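Local coordinates for transcription termination factor NusA (Planctomyces limnophilus, PDB 4MTN), which probably takes part in both transcription termination and antitermination, binding the core RNA polymerase and nascent RNA, at residues K23-F27 with H51-T55; I34-K40 with I76-I80; L101-Y105 with I129-E133. One frame throughout, in Å; residues are numbered along the deposited sequence.

Contact 1: residues K23-F27 with H51-T55; sequences KEIVF and HIDRT
Phe27 and Arg54 carry this contact, in which the start of helix 23-42 in the NusA N-terminal domain meets the end of strand 48-52, an outer strand of a three-stranded antiparallel sheet, and the turn after it. The aliphatic part of Arg54 lies over one face of the phenyl ring, its CD making a CH-pi contact 3.6 Å from the centroid of the Phe27 ring. The guanidinium, within 2° of parallel to the ring, continues beyond it, CZ of Arg54 over Phe27 CB at 3.6 Å, as the two side chains run past each other in opposite directions. A bend at chi2 (-57°) helps fold Arg54 back over the ring. Ile52 comes to the ring at its edge, with CG2 3.9 Å from CD1 of Phe27, while Val12 of helix 7-18 also touches Phe27. Arg54 grips the Glu24 carboxylate side-on with NE and NH2, and its NH1 forms another salt bridge with Glu31, so two carboxylates of one helix help fix its rotation. NE of Arg54 meets Glu24 OE1 at 3.3 Å on the syn side, tilted 31° from the carboxylate plane, and NH2 of Arg54 meets OE2 at 3.1 Å from above that plane.

Contact 2: residues I34-K40 with I76-I80; sequences ILSAARK and ILGRI
This is an apolar helix-to-helix contact in the NusA N-terminal domain, where the later part of helix 23-42 lies against the end of helix 70-78, with a basic pair on the surface side. Ile76 and Ala37 bring the backbones closest, their CA atoms 6.2 Å apart, and the small alanine lets the isoleucine settle on the helix. Ile76 uses both its branches. Its CG2, set anti to the backbone N, packs on Ala37 CB at 3.8 Å and also reaches CG2 of Ile34 at 4.1 Å, while CD1 of the other branch rests on Ala38 CB at 4.1 Å. One turn back on the longer helix, the tip of Ile34 is met by Leu77, CD1 to CD2, at 3.8 Å. Toward solvent, Arg79 bends at chi3 (60°) and brings NH2 to 3.9 Å from Ala37 CB, and Lys40 lays its CE over one face of the guanidinium, 4.0 Å from Arg79 CZ. Lys40 NZ and Arg79 NE are like charges 4.4 Å apart, probably mildly unfavourable. Ile34 also touches Val50 and Val61, as befits an alpha+beta domain whose helices pack together beside a small antiparallel sheet.

Contact 3: residues L101-Y105 with I129-E133; sequences LFDEY and IGKAE
Ile129 opens the turn by meeting Tyr105, the two side chains coming from opposite directions. Its CD1 approaches the ring obliquely and lies at the phenol end, 3.3 Å from OH and 3.4 Å from CZ of Tyr105. With chi1 at 62°, CG1 of Ile129 stands between its own backbone N and carbonyl carbon, and from there the branch projects to the tyrosine; Val113 of strand 112-120 touches the same isoleucine. The chain then turns through Gly130 at a positive phi of 91°, its N hydrogen-bonded to Asn128 OD1. This is the hairpin loop between strands 124-128 and 133-137 of the S1 domain, an OB-type fold, and it is gripped by the last turn of helix 87-105, the helix that leads into that domain. Lys131, which buries the most surface here, runs past Leu101 and the hydroxyl of Tyr105 to end beside the carboxylate of Glu104. Its CB lies 3.1 Å from Tyr105 OH and 3.9 Å from CD2 of Leu101. The chain crosses Glu104 at about a right angle, but the bend at chi4 (-62°) leaves NZ 4.1 Å from Glu104 OE1, opposite charges near each other yet beyond a salt bridge. Ala132 follows, turned toward the helix, and its CB packs 3.7 Å from CD1 of Leu101, a residue that also touches Val167 of strand 167-172.

How the contacts relate
Contacts 1 and 2 both hold helix 23-42, at its start and farther along, and they touch where Ile52 CD1 packs 4.0 Å from Ile34 CD1. Their segments alternate along the chain, with centres 16 Å apart. Contact 3 lies in series after both and joins helix 87-105 to the S1 domain, its centre about 20 Å from that of contact 1 and 29 Å from that of contact 2. All three are partly buried. Contact 1 has an aromatic ring under an arginine, contact 2 aliphatic side chains between two helices. Their charged surface sides differ too: a true salt bridge in contact 1, two like charges in contact 2, and opposite charges too far apart to bridge in contact 3.

Contact 1: residues K23-F27 with H51-T55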
loop_
_atom_site.group_PDB
_atom_site.type_symbol
_atom_site.label_atom_id
_atom_site.label_comp_id
_atom_site.label_asym_id
_atom_site.label_seq_id
_atom_site.Cartn_x
_atom_site.Cartn_y
_atom_site.Cartn_z
ATOM N N LYS A 23 -1.904 -35.263 0.956
ATOM C CA LYS A 23 -0.976 -36.145 1.659
ATOM C C LYS A 23 0.397 -35.525 1.896
ATOM O O LYS A 23 0.985 -35.703 2.962
ATOM C CB LYS A 23 -0.807 -37.456 0.887
ATOM C CG LYS A 23 -1.969 -38.425 1.021
ATOM C CD LYS A 23 -1.608 -39.784 0.439
ATOM C CE LYS A 23 -2.693 -40.815 0.709
ATOM N NZ LYS A 23 -3.978 -40.462 0.044
ATOM N N GLU A 24 0.904 -34.805 0.899
ATOM C CA GLU A 24 2.259 -34.262 0.958
ATOM C C GLU A 24 2.442 -33.318 2.143
ATOM O O GLU A 24 3.515 -33.269 2.747
ATOM C CB GLU A 24 2.602 -33.542 -0.347
ATOM C CG GLU A 24 4.082 -33.234 -0.510
ATOM C CD GLU A 24 4.947 -34.482 -0.502
ATOM O OE1 GLU A 24 4.468 -35.548 -0.945
ATOM O OE2 GLU A 24 6.108 -34.398 -0.050
ATOM N N ILE A 25 1.393 -32.573 2.473
ATOM C CA ILE A 25 1.418 -31.701 3.640
ATOM C C ILE A 25 1.380 -32.539 4.914
ATOM O O ILE A 25 2.083 -32.249 5.885
ATOM C CB ILE A 25 0.238 -30.709 3.634
ATOM C CG1 ILE A 25 0.339 -29.768 2.431
ATOM C CG2 ILE A 25 0.202 -29.909 4.924
ATOM C CD1 ILE A 25 -0.729 -28.696 2.401
ATOM N N VAL A 26 0.565 -33.589 4.896
ATOM C CA VAL A 26 0.427 -34.481 6.041
ATOM C C VAL A 26 1.730 -35.222 6.329
ATOM O O VAL A 26 2.139 -35.343 7.484
ATOM C CB VAL A 26 -0.704 -35.505 5.823
ATOM C CG1 VAL A 26 -0.862 -36.393 7.047
ATOM C CG2 VAL A 26 -2.009 -34.792 5.509
ATOM N N PHE A 27 2.379 -35.714 5.275
ATOM C CA PHE A 27 3.664 -36.395 5.411
ATOM C C PHE A 27 4.693 -35.498 6.088
ATOM O O PHE A 27 5.407 -35.933 6.990
ATOM C CB PHE A 27 4.189 -36.847 4.045
ATOM C CG PHE A 27 3.652 -38.177 3.595
ATOM C CD1 PHE A 27 4.108 -39.353 4.169
ATOM C CD2 PHE A 27 2.703 -38.253 2.590
ATOM C CE1 PHE A 27 3.620 -40.579 3.755
ATOM C CE2 PHE A 27 2.212 -39.476 2.171
ATOM C CZ PHE A 27 2.671 -40.640 2.754
ATOM N N HIS A 51 12.926 -38.724 7.338
ATOM C CA HIS A 51 12.259 -38.830 6.048
ATOM C C HIS A 51 11.323 -40.030 6.013
ATOM O O HIS A 51 11.679 -41.121 6.455
ATOM C CB HIS A 51 13.281 -38.937 4.915
ATOM C CG HIS A 51 12.679 -39.310 3.597
ATOM N ND1 HIS A 51 11.785 -38.500 2.931
ATOM C CD2 HIS A 51 12.838 -40.410 2.822
ATOM C CE1 HIS A 51 11.421 -39.082 1.802
ATOM N NE2 HIS A 51 12.046 -40.243 1.712
ATOM N N ILE A 52 10.122 -39.821 5.490
ATOM C CA ILE A 52 9.170 -40.909 5.323
ATOM C C ILE A 52 8.983 -41.216 3.845
ATOM O O ILE A 52 8.604 -40.341 3.069
ATOM C CB ILE A 52 7.806 -40.574 5.949
ATOM C CG1 ILE A 52 7.961 -40.292 7.444
ATOM C CG2 ILE A 52 6.822 -41.711 5.716
ATOM C CD1 ILE A 52 6.678 -39.865 8.117
ATOM N N ASP A 53 9.265 -42.456 3.461
ATOM C CA ASP A 53 9.057 -42.892 2.086
ATOM C C ASP A 53 7.576 -42.774 1.749
ATOM O O ASP A 53 6.725 -43.279 2.476
ATOM C CB ASP A 53 9.549 -44.329 1.891
ATOM C CG ASP A 53 9.746 -44.690 0.429
ATOM O OD1 ASP A 53 9.023 -44.146 -0.433
ATOM O OD2 ASP A 53 10.628 -45.526 0.139
ATOM N N ARG A 54 7.272 -42.095 0.648
ATOM C CA ARG A 54 5.889 -41.806 0.290
ATOM C C ARG A 54 5.108 -43.067 -0.078
ATOM O O ARG A 54 3.956 -43.228 0.324
ATOM C CB ARG A 54 5.843 -40.802 -0.864
ATOM C CG ARG A 54 6.400 -39.430 -0.508
ATOM C CD ARG A 54 5.673 -38.838 0.691
ATOM N NE ARG A 54 6.157 -37.503 1.032
ATOM C CZ ARG A 54 7.061 -37.252 1.975
ATOM N NH1 ARG A 54 7.585 -38.248 2.675
ATOM N NH2 ARG A 54 7.440 -36.005 2.219
ATOM N N THR A 55 5.733 -43.954 -0.844
ATOM C CA THR A 55 5.069 -45.179 -1.277
ATOM C C THR A 55 4.888 -46.193 -0.146
ATOM O O THR A 55 3.773 -46.639 0.122
ATOM C CB THR A 55 5.843 -45.856 -2.425
ATOM O OG1 THR A 55 7.183 -46.135 -2.000
ATOM C CG2 THR A 55 5.880 -44.952 -3.646
#

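Contact 2: residues I34-K40 with I76-I80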
loop_
_atom_site.group_PDB
_atom_site.type_symbol
_atom_site.label_atom_id
_atom_site.label_comp_id
_atom_site.label_asym_id
_atom_site.label_seq_id
_atom_site.Cartn_x
_atom_site.Cartn_y
_atom_site.Cartn_z
ATOM N N ILE A 34 7.664 -36.788 14.283
ATOM C CA ILE A 34 8.685 -37.788 14.569
ATOM C C ILE A 34 9.994 -37.104 14.947
ATOM O O ILE A 34 10.692 -37.531 15.868
ATOM C CB ILE A 34 8.917 -38.723 13.363
ATOM C CG1 ILE A 34 7.658 -39.546 13.079
ATOM C CG2 ILE A 34 10.105 -39.643 13.607
ATOM C CD1 ILE A 34 7.794 -40.472 11.891
ATOM N N LEU A 35 10.311 -36.029 14.231
ATOM C CA LEU A 35 11.529 -35.265 14.474
ATOM C C LEU A 35 11.549 -34.676 15.881
ATOM O O LEU A 35 12.562 -34.747 16.577
ATOM C CB LEU A 35 11.671 -34.152 13.434
ATOM C CG LEU A 35 12.912 -33.263 13.518
ATOM C CD1 LEU A 35 14.172 -34.104 13.620
ATOM C CD2 LEU A 35 12.976 -32.343 12.309
ATOM N N SER A 36 10.426 -34.095 16.294
ATOM C CA SER A 36 10.307 -33.525 17.631
ATOM C C SER A 36 10.423 -34.612 18.694
ATOM O O SER A 36 11.004 -34.394 19.757
ATOM C CB SER A 36 8.982 -32.776 17.783
ATOM O OG SER A 36 8.951 -31.626 16.957
ATOM N N ALA A 37 9.869 -35.782 18.395
ATOM C CA ALA A 37 9.953 -36.923 19.299
ATOM C C ALA A 37 11.385 -37.438 19.379
ATOM O O ALA A 37 11.818 -37.944 20.414
ATOM C CB ALA A 37 9.014 -38.028 18.847
ATOM N N ALA A 38 12.116 -37.303 18.277
ATOM C CA ALA A 38 13.508 -37.726 18.224
ATOM C C ALA A 38 14.410 -36.718 18.930
ATOM O O ALA A 38 15.408 -37.094 19.543
ATOM C CB ALA A 38 13.950 -37.918 16.782
ATOM N N ARG A 39 14.052 -35.439 18.837
ATOM C CA ARG A 39 14.812 -34.380 19.495
ATOM C C ARG A 39 14.766 -34.524 21.011
ATOM O O ARG A 39 15.772 -34.330 21.692
ATOM C CB ARG A 39 14.284 -33.001 19.096
ATOM C CG ARG A 39 14.721 -32.519 17.725
ATOM C CD ARG A 39 14.496 -31.019 17.594
ATOM N NE ARG A 39 14.738 -30.531 16.239
ATOM C CZ ARG A 39 13.778 -30.248 15.364
ATOM N NH1 ARG A 39 12.503 -30.403 15.699
ATOM N NH2 ARG A 39 14.091 -29.806 14.154
ATOM N N LYS A 40 13.592 -34.862 21.535
ATOM C CA LYS A 40 13.411 -34.983 22.975
ATOM C C LYS A 40 14.160 -36.192 23.526
ATOM O O LYS A 40 14.729 -36.136 24.616
ATOM C CB LYS A 40 11.923 -35.081 23.323
ATOM C CG LYS A 40 11.618 -34.842 24.793
ATOM C CD LYS A 40 10.131 -34.972 25.085
ATOM C CE LYS A 40 9.656 -36.405 24.910
ATOM N NZ LYS A 40 8.225 -36.565 25.293
ATOM N N ILE A 76 9.810 -44.406 19.462
ATOM C CA ILE A 76 9.467 -43.095 18.917
ATOM C C ILE A 76 8.159 -43.139 18.131
ATOM O O ILE A 76 7.286 -42.288 18.312
ATOM C CB ILE A 76 10.588 -42.555 18.004
ATOM C CG1 ILE A 76 11.871 -42.332 18.807
ATOM C CG2 ILE A 76 10.156 -41.262 17.329
ATOM C CD1 ILE A 76 13.010 -41.763 17.990
ATOM N N LEU A 77 8.026 -44.137 17.263
ATOM C CA LEU A 77 6.842 -44.273 16.421
ATOM C C LEU A 77 5.590 -44.579 17.242
ATOM O O LEU A 77 4.479 -44.214 16.856
ATOM C CB LEU A 77 7.056 -45.364 15.371
ATOM C CG LEU A 77 8.210 -45.147 14.390
ATOM C CD1 LEU A 77 8.286 -46.284 13.382
ATOM C CD2 LEU A 77 8.073 -43.807 13.685
ATOM N N GLY A 78 5.776 -45.253 18.372
ATOM C CA GLY A 78 4.666 -45.599 19.240
ATOM C C GLY A 78 4.335 -44.491 20.222
ATOM O O GLY A 78 3.295 -44.521 20.879
ATOM N N ARG A 79 5.227 -43.511 20.319
ATOM C CA ARG A 79 5.042 -42.386 21.230
ATOM C C ARG A 79 4.343 -41.233 20.515
ATOM O O ARG A 79 4.050 -40.198 21.111
ATOM C CB ARG A 79 6.392 -41.930 21.794
ATOM C CG ARG A 79 6.310 -41.169 23.107
ATOM C CD ARG A 79 7.694 -40.967 23.706
ATOM N NE ARG A 79 8.570 -40.202 22.823
ATOM C CZ ARG A 79 9.840 -39.916 23.093
ATOM N NH1 ARG A 79 10.390 -40.333 24.225
ATOM N NH2 ARG A 79 10.562 -39.213 22.230
ATOM N N ILE A 80 4.074 -41.432 19.229
ATOM C CA ILE A 80 3.446 -40.413 18.398
ATOM C C ILE A 80 2.077 -40.880 17.918
ATOM O O ILE A 80 1.056 -40.270 18.234
ATOM C CB ILE A 80 4.317 -40.059 17.181
#

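Contact 3: residues L101-Y105 with I129-E133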
loop_
_atom_site.group_PDB
_atom_site.type_symbol
_atom_site.label_atom_id
_atom_site.label_comp_id
_atom_site.label_asym_id
_atom_site.label_seq_id
_atom_site.Cartn_x
_atom_site.Cartn_y
_atom_site.Cartn_z
ATOM N N LEU A 101 0.878 -22.734 2.503
ATOM C CA LEU A 101 -0.033 -21.695 2.034
ATOM C C LEU A 101 0.625 -20.320 2.061
ATOM O O LEU A 101 0.287 -19.448 1.261
ATOM C CB LEU A 101 -1.310 -21.683 2.875
ATOM C CG LEU A 101 -2.187 -22.931 2.752
ATOM C CD1 LEU A 101 -3.393 -22.838 3.670
ATOM C CD2 LEU A 101 -2.620 -23.141 1.309
ATOM N N PHE A 102 1.563 -20.130 2.984
ATOM C CA PHE A 102 2.326 -18.889 3.040
ATOM C C PHE A 102 3.200 -18.740 1.799
ATOM O O PHE A 102 3.259 -17.671 1.198
ATOM C CB PHE A 102 3.190 -18.832 4.302
ATOM C CG PHE A 102 4.104 -17.637 4.357
ATOM C CD1 PHE A 102 5.429 -17.741 3.964
ATOM C CD2 PHE A 102 3.636 -16.411 4.796
ATOM C CE1 PHE A 102 6.267 -16.643 4.008
ATOM C CE2 PHE A 102 4.469 -15.309 4.843
ATOM C CZ PHE A 102 5.786 -15.425 4.449
ATOM N N ASP A 103 3.878 -19.821 1.421
ATOM C CA ASP A 103 4.788 -19.804 0.280
ATOM C C ASP A 103 4.076 -19.436 -1.017
ATOM O O ASP A 103 4.622 -18.718 -1.854
ATOM C CB ASP A 103 5.470 -21.162 0.122
ATOM C CG ASP A 103 6.446 -21.458 1.239
ATOM O OD1 ASP A 103 6.992 -20.499 1.824
ATOM O OD2 ASP A 103 6.667 -22.650 1.532
ATOM N N GLU A 104 2.856 -19.935 -1.175
ATOM C CA GLU A 104 2.083 -19.702 -2.388
ATOM C C GLU A 104 1.524 -18.283 -2.454
ATOM O O GLU A 104 1.659 -17.601 -3.470
ATOM C CB GLU A 104 0.942 -20.716 -2.481
ATOM C CG GLU A 104 0.055 -20.548 -3.700
ATOM C CD GLU A 104 -1.103 -21.524 -3.710
ATOM O OE1 GLU A 104 -1.236 -22.299 -2.738
ATOM O OE2 GLU A 104 -1.880 -21.516 -4.688
ATOM N N TYR A 105 0.904 -17.846 -1.364
ATOM C CA TYR A 105 0.183 -16.577 -1.341
ATOM C C TYR A 105 1.080 -15.348 -1.175
ATOM O O TYR A 105 0.715 -14.254 -1.608
ATOM C CB TYR A 105 -0.870 -16.609 -0.232
ATOM C CG TYR A 105 -2.066 -17.465 -0.582
ATOM C CD1 TYR A 105 -2.656 -17.380 -1.837
ATOM C CD2 TYR A 105 -2.597 -18.368 0.329
ATOM C CE1 TYR A 105 -3.744 -18.158 -2.172
ATOM C CE2 TYR A 105 -3.689 -19.155 0.002
ATOM C CZ TYR A 105 -4.256 -19.045 -1.252
ATOM O OH TYR A 105 -5.340 -19.819 -1.592
ATOM N N ILE A 129 -11.199 -18.526 -0.279
ATOM C CA ILE A 129 -10.583 -18.725 -1.585
ATOM C C ILE A 129 -10.340 -20.215 -1.822
ATOM O O ILE A 129 -9.746 -20.615 -2.821
ATOM C CB ILE A 129 -9.278 -17.927 -1.708
ATOM C CG1 ILE A 129 -8.260 -18.396 -0.668
ATOM C CG2 ILE A 129 -9.562 -16.439 -1.535
ATOM C CD1 ILE A 129 -7.155 -17.392 -0.398
ATOM N N GLY A 130 -10.802 -21.021 -0.871
ATOM C CA GLY A 130 -10.864 -22.467 -1.001
ATOM C C GLY A 130 -9.653 -23.231 -0.504
ATOM O O GLY A 130 -9.774 -24.391 -0.109
ATOM N N LYS A 131 -8.487 -22.595 -0.517
ATOM C CA LYS A 131 -7.324 -23.150 0.164
ATOM C C LYS A 131 -7.336 -22.758 1.636
ATOM O O LYS A 131 -7.044 -23.572 2.513
ATOM C CB LYS A 131 -6.030 -22.690 -0.504
ATOM C CG LYS A 131 -5.760 -23.364 -1.839
ATOM C CD LYS A 131 -4.405 -22.969 -2.398
ATOM C CE LYS A 131 -4.067 -23.771 -3.644
ATOM N NZ LYS A 131 -3.967 -25.231 -3.360
ATOM N N ALA A 132 -7.680 -21.499 1.890
ATOM C CA ALA A 132 -7.690 -20.951 3.241
ATOM C C ALA A 132 -8.624 -19.749 3.327
ATOM O O ALA A 132 -9.018 -19.185 2.308
ATOM C CB ALA A 132 -6.284 -20.563 3.668
ATOM N N GLU A 133 -8.979 -19.365 4.549
ATOM C CA GLU A 133 -9.837 -18.205 4.765
ATOM C C GLU A 133 -9.020 -16.916 4.798
ATOM O O GLU A 133 -8.029 -16.814 5.521
ATOM C CB GLU A 133 -10.630 -18.356 6.066
ATOM C CG GLU A 133 -11.597 -19.530 6.074
ATOM C CD GLU A 133 -12.793 -19.316 5.163
ATOM O OE1 GLU A 133 -13.068 -18.152 4.801
ATOM O OE2 GLU A 133 -13.458 -20.312 4.810
#